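Local coordinates for conserved Archaeal protein (PDB 4OPD) that reduces the double bonds of geranylgeranyl chains on archaeal membrane lipid precursors, using bound FAD, to give saturated phytanyl lipids, at residues G94-A99 against W218-G223; D349-F354 against E415-I420; T86-N91 against I372-L377. All coordinates share one frame; numbering follows the deposited sequence.

Contact 1. Residues G94-A99 against W218-G223; sequences GFELNA and WYFPKG. With GRG (geranylgeranyl diphosphate), chain D.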
loop_
_atom_site.group_PDB
_atom_site.type_symbol
_atom_site.label_atom_id
_atom_site.label_comp_id
_atom_site.label_asym_id
_atom_site.label_seq_id
_atom_site.Cartn_x
_atom_site.Cartn_y
_atom_site.Cartn_z
ATOM N N GLY A 94 16.070 6.312 0.055
ATOM C CA GLY A 94 15.058 5.591 0.811
ATOM C C GLY A 94 15.672 4.884 2.004
ATOM O O GLY A 94 16.886 4.962 2.224
ATOM N N PHE A 95 14.839 4.186 2.766
ATOM C CA PHE A 95 15.302 3.474 3.948
ATOM C C PHE A 95 14.887 2.010 3.921
ATOM O O PHE A 95 13.767 1.684 3.557
ATOM C CB PHE A 95 14.745 4.089 5.234
ATOM C CG PHE A 95 14.947 5.565 5.365
ATOM C CD1 PHE A 95 16.216 6.102 5.431
ATOM C CD2 PHE A 95 13.852 6.415 5.485
ATOM C CE1 PHE A 95 16.400 7.470 5.577
ATOM C CE2 PHE A 95 14.028 7.779 5.636
ATOM C CZ PHE A 95 15.304 8.310 5.680
ATOM N N GLU A 96 15.792 1.133 4.328
ATOM C CA GLU A 96 15.426 -0.222 4.714
ATOM C C GLU A 96 15.256 -0.247 6.229
ATOM O O GLU A 96 16.237 -0.142 6.967
ATOM C CB GLU A 96 16.486 -1.238 4.268
ATOM C CG GLU A 96 16.073 -2.072 3.066
ATOM C CD GLU A 96 14.857 -2.938 3.361
ATOM O OE1 GLU A 96 14.049 -3.158 2.442
ATOM O OE2 GLU A 96 14.707 -3.400 4.512
ATOM N N LEU A 97 14.009 -0.389 6.676
ATOM C CA LEU A 97 13.635 -0.245 8.087
ATOM C C LEU A 97 13.593 -1.528 8.873
ATOM O O LEU A 97 13.335 -2.602 8.329
ATOM C CB LEU A 97 12.243 0.404 8.198
ATOM C CG LEU A 97 12.102 1.764 7.537
ATOM C CD1 LEU A 97 10.748 2.416 7.835
ATOM C CD2 LEU A 97 13.233 2.592 8.040
ATOM N N ASN A 98 13.845 -1.396 10.170
ATOM C CA ASN A 98 13.317 -2.314 11.161
ATOM C C ASN A 98 11.884 -1.857 11.418
ATOM O O ASN A 98 11.657 -0.971 12.245
ATOM C CB ASN A 98 14.144 -2.276 12.446
ATOM C CG ASN A 98 13.738 -3.344 13.452
ATOM O OD1 ASN A 98 12.565 -3.695 13.578
ATOM N ND2 ASN A 98 14.723 -3.858 14.192
ATOM N N ALA A 99 10.929 -2.435 10.694
ATOM C CA ALA A 99 9.561 -1.929 10.729
ATOM C C ALA A 99 8.930 -1.925 12.134
ATOM O O ALA A 99 8.414 -0.894 12.556
ATOM C CB ALA A 99 8.678 -2.713 9.742
ATOM N N TRP A 218 12.077 -10.084 -5.170
ATOM C CA TRP A 218 12.938 -8.995 -4.739
ATOM C C TRP A 218 14.061 -9.445 -3.808
ATOM O O TRP A 218 14.011 -10.495 -3.179
ATOM C CB TRP A 218 12.118 -7.889 -4.057
ATOM C CG TRP A 218 11.559 -8.207 -2.683
ATOM C CD1 TRP A 218 12.212 -8.102 -1.484
ATOM C CD2 TRP A 218 10.219 -8.613 -2.375
ATOM N NE1 TRP A 218 11.367 -8.443 -0.455
ATOM C CE2 TRP A 218 10.137 -8.757 -0.973
ATOM C CE3 TRP A 218 9.079 -8.876 -3.149
ATOM C CZ2 TRP A 218 8.968 -9.162 -0.331
ATOM C CZ3 TRP A 218 7.918 -9.272 -2.510
ATOM C CH2 TRP A 218 7.869 -9.412 -1.114
ATOM N N TYR A 219 15.049 -8.578 -3.712
ATOM C CA TYR A 219 16.249 -8.808 -2.953
ATOM C C TYR A 219 16.629 -7.441 -2.407
ATOM O O TYR A 219 17.228 -6.629 -3.111
ATOM C CB TYR A 219 17.309 -9.419 -3.866
ATOM C CG TYR A 219 18.642 -9.745 -3.239
ATOM C CD1 TYR A 219 19.565 -8.751 -2.988
ATOM C CD2 TYR A 219 18.990 -11.065 -2.942
ATOM C CE1 TYR A 219 20.811 -9.049 -2.435
ATOM C CE2 TYR A 219 20.239 -11.372 -2.389
ATOM C CZ TYR A 219 21.137 -10.353 -2.147
ATOM O OH TYR A 219 22.380 -10.619 -1.604
ATOM N N PHE A 220 16.208 -7.180 -1.167
ATOM C CA PHE A 220 16.336 -5.874 -0.517
ATOM C C PHE A 220 17.401 -5.954 0.586
ATOM O O PHE A 220 17.111 -6.448 1.677
ATOM C CB PHE A 220 15.000 -5.431 0.119
ATOM C CG PHE A 220 13.933 -5.025 -0.860
ATOM C CD1 PHE A 220 14.144 -5.070 -2.233
ATOM C CD2 PHE A 220 12.702 -4.576 -0.390
ATOM C CE1 PHE A 220 13.136 -4.685 -3.114
ATOM C CE2 PHE A 220 11.706 -4.189 -1.267
ATOM C CZ PHE A 220 11.922 -4.237 -2.624
ATOM N N PRO A 221 18.634 -5.484 0.315
ATOM C CA PRO A 221 19.676 -5.591 1.347
ATOM C C PRO A 221 19.339 -4.809 2.624
ATOM O O PRO A 221 18.864 -3.675 2.544
ATOM C CB PRO A 221 20.921 -5.010 0.655
ATOM C CG PRO A 221 20.674 -5.245 -0.824
ATOM C CD PRO A 221 19.176 -5.015 -0.977
ATOM N N LYS A 222 19.569 -5.426 3.778
ATOM C CA LYS A 222 19.409 -4.751 5.064
ATOM C C LYS A 222 20.768 -4.496 5.711
ATOM O O LYS A 222 20.856 -4.114 6.877
ATOM C CB LYS A 222 18.529 -5.580 6.003
ATOM C CG LYS A 222 17.029 -5.524 5.690
ATOM C CD LYS A 222 16.254 -6.373 6.695
ATOM C CE LYS A 222 14.752 -6.149 6.591
ATOM N NZ LYS A 222 14.349 -4.915 7.306
ATOM N N GLY A 223 21.828 -4.713 4.941
ATOM C CA GLY A 223 23.186 -4.566 5.437
ATOM C C GLY A 223 24.113 -5.175 4.409
ATOM O O GLY A 223 23.648 -5.587 3.347
HETATM C C20 GRG D . 8.267 -5.576 -2.041
HETATM C C19 GRG D . 5.653 -5.650 -2.088
HETATM C C18 GRG D . 6.940 -4.857 -2.139
HETATM C C17 GRG D . 6.910 -3.515 -2.264
HETATM C C16 GRG D . 8.196 -2.721 -2.321
HETATM C C14 GRG D . 9.670 -0.890 -4.315
HETATM C C13 GRG D . 9.111 -0.516 -2.959
HETATM C C15 GRG D . 7.887 -1.237 -2.431
HETATM C C12 GRG D . 9.688 0.436 -2.200
HETATM C C11 GRG D . 10.927 1.205 -2.607
HETATM C C9 GRG D . 11.003 2.429 -1.722
HETATM C C8 GRG D . 12.356 3.085 -1.826
HETATM C C10 GRG D . 13.504 2.630 -0.949
HETATM C C7 GRG D . 12.544 4.081 -2.707
HETATM C C6 GRG D . 13.906 4.728 -2.807
HETATM C C5 GRG D . 14.441 4.488 -4.201
HETATM C C3 GRG D . 13.892 5.542 -5.139
HETATM C C4 GRG D . 14.060 5.367 -6.631
HETATM C C2 GRG D . 13.260 6.634 -4.649
HETATM C C1 GRG D . 12.710 7.690 -5.582
HETATM O O1 GRG D . 12.150 8.737 -4.821
HETATM P PA GRG D . 12.482 10.220 -5.256
HETATM O O1A GRG D . 11.298 10.807 -5.992
HETATM O O3A GRG D . 13.741 10.192 -6.222
HETATM O O2A GRG D . 12.780 11.045 -4.026
HETATM P PB GRG D . 14.784 11.374 -6.402
HETATM O O1B GRG D . 15.725 11.039 -7.542
HETATM O O2B GRG D . 14.050 12.660 -6.718
HETATM O O3B GRG D . 15.568 11.536 -5.114
#

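Contact 2. Residues D349-F354 against E415-I420; sequences DIFRRF and ESMKKI. With GRG (geranylgeranyl diphosphate), chain F.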
loop_
_atom_site.group_PDB
_atom_site.type_symbol
_atom_site.label_atom_id
_atom_site.label_comp_id
_atom_site.label_asym_id
_atom_site.label_seq_id
_atom_site.Cartn_x
_atom_site.Cartn_y
_atom_site.Cartn_z
ATOM N N ASP A 349 -3.385 1.502 -11.495
ATOM C CA ASP A 349 -4.289 0.354 -11.475
ATOM C C ASP A 349 -4.485 -0.143 -12.912
ATOM O O ASP A 349 -4.443 -1.339 -13.188
ATOM C CB ASP A 349 -5.642 0.744 -10.821
ATOM C CG ASP A 349 -6.483 -0.460 -10.392
ATOM O OD1 ASP A 349 -6.220 -1.589 -10.846
ATOM O OD2 ASP A 349 -7.435 -0.281 -9.590
ATOM N N ILE A 350 -4.682 0.780 -13.841
ATOM C CA ILE A 350 -4.766 0.435 -15.259
ATOM C C ILE A 350 -3.464 -0.181 -15.735
ATOM O O ILE A 350 -3.446 -1.248 -16.350
ATOM C CB ILE A 350 -5.085 1.665 -16.127
ATOM C CG1 ILE A 350 -6.489 2.174 -15.810
ATOM C CG2 ILE A 350 -5.002 1.315 -17.612
ATOM C CD1 ILE A 350 -7.567 1.271 -16.330
ATOM N N PHE A 351 -2.359 0.505 -15.440
ATOM C CA PHE A 351 -1.062 0.102 -15.967
ATOM C C PHE A 351 -0.694 -1.285 -15.445
ATOM O O PHE A 351 -0.199 -2.103 -16.199
ATOM C CB PHE A 351 0.018 1.138 -15.616
ATOM C CG PHE A 351 1.303 0.960 -16.376
ATOM C CD1 PHE A 351 1.337 1.146 -17.752
ATOM C CD2 PHE A 351 2.468 0.622 -15.723
ATOM C CE1 PHE A 351 2.512 0.980 -18.457
ATOM C CE2 PHE A 351 3.648 0.458 -16.423
ATOM C CZ PHE A 351 3.666 0.642 -17.792
ATOM N N ARG A 352 -0.958 -1.543 -14.158
ATOM C CA ARG A 352 -0.733 -2.859 -13.567
ATOM C C ARG A 352 -1.347 -3.985 -14.388
ATOM O O ARG A 352 -0.728 -5.019 -14.599
ATOM C CB ARG A 352 -1.323 -2.917 -12.138
ATOM C CG ARG A 352 -1.708 -4.339 -11.731
ATOM C CD ARG A 352 -2.336 -4.421 -10.364
ATOM N NE ARG A 352 -3.741 -4.015 -10.338
ATOM C CZ ARG A 352 -4.761 -4.861 -10.439
ATOM N NH1 ARG A 352 -4.530 -6.147 -10.609
ATOM N NH2 ARG A 352 -6.008 -4.421 -10.371
ATOM N N ARG A 353 -2.597 -3.803 -14.807
ATOM C CA ARG A 353 -3.325 -4.859 -15.512
ATOM C C ARG A 353 -2.636 -5.209 -16.836
ATOM O O ARG A 353 -2.618 -6.368 -17.274
ATOM C CB ARG A 353 -4.765 -4.414 -15.764
ATOM C CG ARG A 353 -5.540 -4.204 -14.479
ATOM C CD ARG A 353 -6.751 -3.314 -14.674
ATOM N NE ARG A 353 -7.241 -2.895 -13.367
ATOM C CZ ARG A 353 -8.410 -3.240 -12.854
ATOM N NH1 ARG A 353 -9.252 -3.989 -13.552
ATOM N NH2 ARG A 353 -8.743 -2.810 -11.644
ATOM N N PHE A 354 -2.071 -4.183 -17.460
ATOM C CA PHE A 354 -1.317 -4.338 -18.695
ATOM C C PHE A 354 -0.060 -5.165 -18.430
ATOM O O PHE A 354 0.183 -6.175 -19.090
ATOM C CB PHE A 354 -0.981 -2.949 -19.258
ATOM C CG PHE A 354 -0.019 -2.958 -20.420
ATOM C CD1 PHE A 354 -0.377 -3.520 -21.644
ATOM C CD2 PHE A 354 1.224 -2.344 -20.307
ATOM C CE1 PHE A 354 0.513 -3.503 -22.717
ATOM C CE2 PHE A 354 2.112 -2.331 -21.371
ATOM C CZ PHE A 354 1.749 -2.903 -22.580
ATOM N N GLU A 415 -4.259 5.747 -23.250
ATOM C CA GLU A 415 -5.571 6.359 -23.401
ATOM C C GLU A 415 -6.470 6.060 -22.202
ATOM O O GLU A 415 -7.174 6.948 -21.718
ATOM C CB GLU A 415 -6.237 5.895 -24.696
ATOM C CG GLU A 415 -5.647 6.547 -25.934
ATOM C CD GLU A 415 -6.077 5.881 -27.227
ATOM O OE1 GLU A 415 -6.877 4.919 -27.180
ATOM O OE2 GLU A 415 -5.602 6.318 -28.295
ATOM N N SER A 416 -6.457 4.819 -21.722
ATOM C CA SER A 416 -7.315 4.472 -20.601
ATOM C C SER A 416 -6.803 5.115 -19.323
ATOM O O SER A 416 -7.586 5.492 -18.452
ATOM C CB SER A 416 -7.407 2.950 -20.418
ATOM O OG SER A 416 -8.184 2.363 -21.447
ATOM N N MET A 417 -5.484 5.209 -19.199
ATOM C CA MET A 417 -4.876 5.832 -18.026
ATOM C C MET A 417 -5.269 7.302 -18.000
ATOM O O MET A 417 -5.552 7.874 -16.947
ATOM C CB MET A 417 -3.352 5.674 -18.049
ATOM C CG MET A 417 -2.841 4.249 -17.726
ATOM S SD MET A 417 -1.053 3.998 -18.000
ATOM C CE MET A 417 -0.347 5.012 -16.702
ATOM N N LYS A 418 -5.270 7.904 -19.179
ATOM C CA LYS A 418 -5.686 9.292 -19.345
ATOM C C LYS A 418 -7.128 9.490 -18.898
ATOM O O LYS A 418 -7.456 10.464 -18.215
ATOM C CB LYS A 418 -5.524 9.716 -20.810
ATOM C CG LYS A 418 -6.042 11.123 -21.128
ATOM C CD LYS A 418 -5.846 11.459 -22.607
ATOM C CE LYS A 418 -6.166 12.918 -22.902
ATOM N NZ LYS A 418 -5.253 13.847 -22.174
ATOM N N LYS A 419 -7.988 8.565 -19.283
ATOM C CA LYS A 419 -9.386 8.638 -18.957
ATOM C C LYS A 419 -9.571 8.583 -17.442
ATOM O O LYS A 419 -10.286 9.299 -16.871
ATOM C CB LYS A 419 -10.150 7.468 -19.534
ATOM C CG LYS A 419 -10.801 7.686 -20.876
ATOM C CD LYS A 419 -11.368 6.398 -21.469
ATOM C CE LYS A 419 -11.796 6.544 -22.913
ATOM N NZ LYS A 419 -12.130 5.256 -23.585
ATOM N N ILE A 420 -8.895 7.657 -16.825
ATOM C CA ILE A 420 -9.140 7.426 -15.410
ATOM C C ILE A 420 -8.504 8.562 -14.607
ATOM O O ILE A 420 -9.033 8.962 -13.574
ATOM C CB ILE A 420 -8.638 6.029 -14.956
ATOM C CG1 ILE A 420 -9.462 5.539 -13.757
ATOM C CG2 ILE A 420 -7.136 6.027 -14.620
ATOM C CD1 ILE A 420 -9.204 4.080 -13.374
HETATM C C20 GRG F . 9.294 -2.172 -19.410
HETATM C C19 GRG F . 8.111 -4.081 -20.756
HETATM C C18 GRG F . 8.254 -2.614 -20.414
HETATM C C17 GRG F . 7.470 -1.693 -21.003
HETATM C C16 GRG F . 7.621 -0.220 -20.683
HETATM C C14 GRG F . 5.742 2.765 -21.341
HETATM C C13 GRG F . 6.163 1.802 -20.254
HETATM C C15 GRG F . 6.231 0.321 -20.546
HETATM C C12 GRG F . 6.428 2.241 -19.006
HETATM C C11 GRG F . 6.313 3.700 -18.620
HETATM C C9 GRG F . 4.902 3.900 -18.080
HETATM C C8 GRG F . 4.899 3.938 -16.559
HETATM C C10 GRG F . 3.645 4.431 -15.868
HETATM C C7 GRG F . 5.979 3.548 -15.837
HETATM C C6 GRG F . 6.077 3.623 -14.317
HETATM C C5 GRG F . 5.386 2.551 -13.529
HETATM C C3 GRG F . 5.841 2.700 -12.091
HETATM C C4 GRG F . 7.265 2.350 -11.727
HETATM C C2 GRG F . 4.998 3.129 -11.127
HETATM C C1 GRG F . 5.483 3.236 -9.690
HETATM O O1 GRG F . 4.795 4.241 -8.978
#

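Contact 3. Residues T86-N91 against I372-L377; sequences TVWTVN and IKEEDL. With GRG (geranylgeranyl diphosphate), chain F; GRG (geranylgeranyl diphosphate), chain D.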
loop_
_atom_site.group_PDB
_atom_site.type_symbol
_atom_site.label_atom_id
_atom_site.label_comp_id
_atom_site.label_asym_id
_atom_site.label_seq_id
_atom_site.Cartn_x
_atom_site.Cartn_y
_atom_site.Cartn_z
ATOM N N THR A 86 18.952 -7.493 -19.053
ATOM C CA THR A 86 18.768 -6.049 -19.028
ATOM C C THR A 86 18.428 -5.554 -17.636
ATOM O O THR A 86 17.441 -5.984 -17.047
ATOM C CB THR A 86 17.661 -5.611 -19.987
ATOM O OG1 THR A 86 17.968 -6.081 -21.304
ATOM C CG2 THR A 86 17.568 -4.099 -20.006
ATOM N N VAL A 87 19.231 -4.627 -17.123
ATOM C CA VAL A 87 18.977 -4.050 -15.799
ATOM C C VAL A 87 18.795 -2.546 -15.902
ATOM O O VAL A 87 19.654 -1.855 -16.445
ATOM C CB VAL A 87 20.128 -4.339 -14.826
ATOM C CG1 VAL A 87 19.889 -3.640 -13.487
ATOM C CG2 VAL A 87 20.289 -5.830 -14.648
ATOM N N TRP A 88 17.676 -2.046 -15.390
ATOM C CA TRP A 88 17.435 -0.614 -15.352
ATOM C C TRP A 88 17.656 -0.086 -13.951
ATOM O O TRP A 88 17.202 -0.688 -12.983
ATOM C CB TRP A 88 16.019 -0.292 -15.807
ATOM C CG TRP A 88 15.826 -0.402 -17.293
ATOM C CD1 TRP A 88 16.794 -0.545 -18.245
ATOM C CD2 TRP A 88 14.576 -0.390 -17.983
ATOM N NE1 TRP A 88 16.216 -0.615 -19.497
ATOM C CE2 TRP A 88 14.855 -0.523 -19.358
ATOM C CE3 TRP A 88 13.244 -0.274 -17.570
ATOM C CZ2 TRP A 88 13.853 -0.544 -20.320
ATOM C CZ3 TRP A 88 12.250 -0.298 -18.527
ATOM C CH2 TRP A 88 12.563 -0.432 -19.888
ATOM N N THR A 89 18.363 1.034 -13.843
ATOM C CA THR A 89 18.635 1.627 -12.540
ATOM C C THR A 89 17.817 2.901 -12.342
ATOM O O THR A 89 17.729 3.739 -13.239
ATOM C CB THR A 89 20.138 1.946 -12.371
ATOM O OG1 THR A 89 20.898 0.741 -12.517
ATOM C CG2 THR A 89 20.405 2.547 -10.992
ATOM N N VAL A 90 17.188 3.027 -11.176
ATOM C CA VAL A 90 16.532 4.278 -10.813
ATOM C C VAL A 90 17.106 4.739 -9.484
ATOM O O VAL A 90 17.069 4.016 -8.497
ATOM C CB VAL A 90 14.981 4.145 -10.728
ATOM C CG1 VAL A 90 14.386 3.934 -12.112
ATOM C CG2 VAL A 90 14.572 3.011 -9.807
ATOM N N ASN A 91 17.675 5.937 -9.472
ATOM C CA ASN A 91 18.282 6.467 -8.262
ATOM C C ASN A 91 17.258 7.244 -7.444
ATOM O O ASN A 91 16.372 7.898 -7.998
ATOM C CB ASN A 91 19.483 7.351 -8.606
ATOM C CG ASN A 91 20.540 6.615 -9.411
ATOM O OD1 ASN A 91 21.069 7.140 -10.389
ATOM N ND2 ASN A 91 20.848 5.392 -9.005
ATOM N N ILE A 372 11.512 2.266 -23.247
ATOM C CA ILE A 372 11.530 3.541 -22.533
ATOM C C ILE A 372 12.918 3.767 -21.971
ATOM O O ILE A 372 13.688 2.819 -21.813
ATOM C CB ILE A 372 10.511 3.599 -21.361
ATOM C CG1 ILE A 372 10.757 2.463 -20.373
ATOM C CG2 ILE A 372 9.097 3.551 -21.881
ATOM C CD1 ILE A 372 10.020 2.615 -19.050
ATOM N N LYS A 373 13.248 5.016 -21.672
ATOM C CA LYS A 373 14.491 5.287 -20.971
ATOM C C LYS A 373 14.308 4.915 -19.500
ATOM O O LYS A 373 13.193 4.976 -18.981
ATOM C CB LYS A 373 14.895 6.750 -21.111
ATOM C CG LYS A 373 15.094 7.200 -22.542
ATOM C CD LYS A 373 15.468 8.669 -22.589
ATOM C CE LYS A 373 15.681 9.138 -24.014
ATOM N NZ LYS A 373 15.998 10.590 -24.060
ATOM N N GLU A 374 15.392 4.532 -18.829
ATOM C CA GLU A 374 15.306 4.241 -17.405
ATOM C C GLU A 374 14.937 5.523 -16.650
ATOM O O GLU A 374 14.375 5.463 -15.553
ATOM C CB GLU A 374 16.615 3.624 -16.872
ATOM C CG GLU A 374 17.858 4.488 -16.996
ATOM C CD GLU A 374 19.123 3.786 -16.494
ATOM O OE1 GLU A 374 20.158 4.470 -16.333
ATOM O OE2 GLU A 374 19.091 2.556 -16.255
ATOM N N GLU A 375 15.216 6.679 -17.250
ATOM C CA GLU A 375 14.850 7.943 -16.622
ATOM C C GLU A 375 13.354 8.217 -16.773
ATOM O O GLU A 375 12.738 8.812 -15.887
ATOM C CB GLU A 375 15.674 9.099 -17.195
ATOM C CG GLU A 375 15.304 9.531 -18.597
ATOM C CD GLU A 375 16.340 10.462 -19.194
ATOM O OE1 GLU A 375 15.963 11.380 -19.953
ATOM O OE2 GLU A 375 17.538 10.270 -18.902
ATOM N N ASP A 376 12.764 7.776 -17.881
ATOM C CA ASP A 376 11.336 7.976 -18.074
ATOM C C ASP A 376 10.546 7.155 -17.069
ATOM O O ASP A 376 9.434 7.530 -16.691
ATOM C CB ASP A 376 10.923 7.628 -19.502
ATOM C CG ASP A 376 10.849 8.851 -20.389
ATOM O OD1 ASP A 376 10.589 9.948 -19.848
ATOM O OD2 ASP A 376 11.052 8.723 -21.615
ATOM N N LEU A 377 11.139 6.054 -16.626
ATOM C CA LEU A 377 10.553 5.216 -15.601
ATOM C C LEU A 377 10.301 6.041 -14.346
ATOM O O LEU A 377 9.224 5.987 -13.763
ATOM C CB LEU A 377 11.474 4.038 -15.294
ATOM C CG LEU A 377 10.849 2.825 -14.627
ATOM C CD1 LEU A 377 9.711 2.320 -15.489
ATOM C CD2 LEU A 377 11.912 1.751 -14.422
HETATM C C20 GRG F . 9.294 -2.172 -19.410
HETATM C C19 GRG F . 8.111 -4.081 -20.756
HETATM C C18 GRG F . 8.254 -2.614 -20.414
HETATM C C17 GRG F . 7.470 -1.693 -21.003
HETATM C C16 GRG F . 7.621 -0.220 -20.683
HETATM C C14 GRG F . 5.742 2.765 -21.341
HETATM C C13 GRG F . 6.163 1.802 -20.254
HETATM C C15 GRG F . 6.231 0.321 -20.546
HETATM C C12 GRG F . 6.428 2.241 -19.006
HETATM C C11 GRG F . 6.313 3.700 -18.620
HETATM C C9 GRG F . 4.902 3.900 -18.080
HETATM C C8 GRG F . 4.899 3.938 -16.559
HETATM C C10 GRG F . 3.645 4.431 -15.868
HETATM C C7 GRG F . 5.979 3.548 -15.837
HETATM C C6 GRG F . 6.077 3.623 -14.317
HETATM C C5 GRG F . 5.386 2.551 -13.529
HETATM C C3 GRG F . 5.841 2.700 -12.091
HETATM C C4 GRG F . 7.265 2.350 -11.727
HETATM C C2 GRG F . 4.998 3.129 -11.127
HETATM C C1 GRG F . 5.483 3.236 -9.690
HETATM O O1 GRG F . 4.795 4.241 -8.978
HETATM C C20 GRG D . 8.267 -5.576 -2.041
HETATM C C19 GRG D . 5.653 -5.650 -2.088
HETATM C C18 GRG D . 6.940 -4.857 -2.139
HETATM C C17 GRG D . 6.910 -3.515 -2.264
HETATM C C16 GRG D . 8.196 -2.721 -2.321
HETATM C C14 GRG D . 9.670 -0.890 -4.315
HETATM C C13 GRG D . 9.111 -0.516 -2.959
HETATM C C15 GRG D . 7.887 -1.237 -2.431
HETATM C C12 GRG D . 9.688 0.436 -2.200
HETATM C C11 GRG D . 10.927 1.205 -2.607
HETATM C C9 GRG D . 11.003 2.429 -1.722
HETATM C C8 GRG D . 12.356 3.085 -1.826
HETATM C C10 GRG D . 13.504 2.630 -0.949
HETATM C C7 GRG D . 12.544 4.081 -2.707
HETATM C C6 GRG D . 13.906 4.728 -2.807
HETATM C C5 GRG D . 14.441 4.488 -4.201
HETATM C C3 GRG D . 13.892 5.542 -5.139
HETATM C C4 GRG D . 14.060 5.367 -6.631
HETATM C C2 GRG D . 13.260 6.634 -4.649
HETATM C C1 GRG D . 12.710 7.690 -5.582
HETATM O O1 GRG D . 12.150 8.737 -4.821
HETATM P PA GRG D . 12.482 10.220 -5.256
HETATM O O1A GRG D . 11.298 10.807 -5.992
HETATM O O3A GRG D . 13.741 10.192 -6.222
HETATM O O2A GRG D . 12.780 11.045 -4.026
HETATM P PB GRG D . 14.784 11.374 -6.402
HETATM O O1B GRG D . 15.725 11.039 -7.542
HETATM O O2B GRG D . 14.050 12.660 -6.718
HETATM O O3B GRG D . 15.568 11.536 -5.114
#

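Contact 1. Residues G94-A99 against W218-G223
E96 and K222 meet as a buried salt bridge: OE2 of E96 lies 3.2 Å from NZ of K222, and the hydrogen bond within it is weak. The lysine runs extended through its middle and bends at its last torsion (chi4 -81°), which brings NZ back against the carboxylate. The two side chains cross at about a right angle. E96 OE1 turns to the aromatic side, 3.4 Å from CB of F220, with the carboxylate and ring planes 54° apart. Nearer the backbone, E96 CG packs 3.3 Å from P221 O.

A second shell fixes these groups. The stronger partner of K222 NZ is D50, a residue of the FAD site; E71 is also salt-bridged to it, and N72 donates to P221 O. W218 sets its CD1 over the centre of one face of F220, 3.5 Å above the plane. The methyl C20 of geranylgeranyl diphosphate (chain D) lies 3.6 Å from W218 CE3, over a face of the indole, and 3.8 Å from F220 CE2. The reduced flavin cofactor touches W218 and F220 too, consistent with an aromatic wall of the reductase active site, where prenyl tail and flavin meet.

Contact 2. Residues D349-F354 against E415-I420
I350 and M417 mark the closest backbone approach, with CA atoms 6.1 Å apart, between two helical segments whose axes come within 9.4 Å and run nearly antiparallel at 157°. I350 has two side-chain conformers, and its contacts are certain only for the one described here. In that conformer the side chains of I350 and M417 slide past each other in opposite directions, I350 CG2 lying 3.6 Å from M417 CG. The same methyl touches S416 CB, and the CG1 branch meets I420 tip to tip, at 4.1 Å from CG2 of that residue. L445 and F448 of helix 434-452 also pack on I350, making this a three-helix junction.

F351 adds a smaller second contact, to M417. With CG anti to the backbone N (chi1 -167°), its ring is carried to the lipid side, where M417 SD stands 3.7 Å from CD1. This is an oblique Met-aromatic contact, the sulfur 63° off the ring normal, and the bend at the methionine's last torsion sets CE against F351 CB. Geranylgeranyl diphosphate (chain F) places C8 over one face of F351, and C12 comes within 3.4 Å of CZ, so the helix pair forms part of a hydrophobic prenyl-binding wall. With an alanine here the prenyl chain is likely to lose the ring lying against C8 and C12, and M417 SD its aromatic partner.

Away from that wall, D349 OD1 accepts three bonds: R353 grips it side-on through NE and NH2, from above the carboxylate plane, and R352 NH2 reaches it on the syn side at 2.9 Å. R274 pairs with D349 OD2, and D182 with R352.

Contact 3. Residues T86-N91 against I372-L377
W88 and I372 make the tightest apolar contact across these segments, CH2 of the indole lying 3.4 Å from CG1 of the isoleucine. The side chains cross at about a right angle. With CG1 set between the backbone N and carbonyl carbon (chi1 57°), I372 presents that carbon to the indole while its CG2 reaches the prenyl chain. L377 adds a second apolar support: its CD2 sits 4.0 Å from W88 CE3 and equally far from V90 CG1, touching both W88 and V90.

The polar link is a single hydrogen bond from backbone to side chain. The bond from T89 N to E374 OE2 is 2.9 Å long and nearly straight (169°), the amide coming from above the carboxylate plane. The glutamate chain, extended beyond CG, carries OE2 to T89 N. T89 OG1 bonds K78 on the neighbouring strand.

Ligand contacts form the third group. The chain F geranylgeranyl diphosphate has C14 at 3.5 Å from I372 CG2 and C20 at 3.6 Å from W88 CZ3, and its C7 touches L377 CD1, against which a further such molecule also lies. The chain D molecule puts C4 at 3.8 Å from the backbone O of V90. Helix 374-383 thus packs on strand 87-97 of the large mixed sheet, a helix-on-sheet junction whose apolar residues line the prenyl pocket of the reductase.

In the fold
Contacts 1 and 3 both use strand 87-97 and therefore share the eight-stranded mixed sheet, yet their centres are 21 Å apart. Contact 3 joins the N-terminal part of that strand (86-91) to helix 374-383, whereas contact 1 joins its C-terminal end (94-99) to strand 216-221. Contact 2 lies among the C-terminal helices, its centre 30 Å from contact 1 and 20 Å from contact 3. Along the chain, contact 1 falls wholly within the span of contact 3 and closes before contact 2 opens; contacts 2 and 3 alternate. One geranylgeranyl diphosphate (chain D) touches contacts 1 and 3, another (chain F) contacts 2 and 3, so the sheet and the C-terminal helices both contribute to the lipid-binding region.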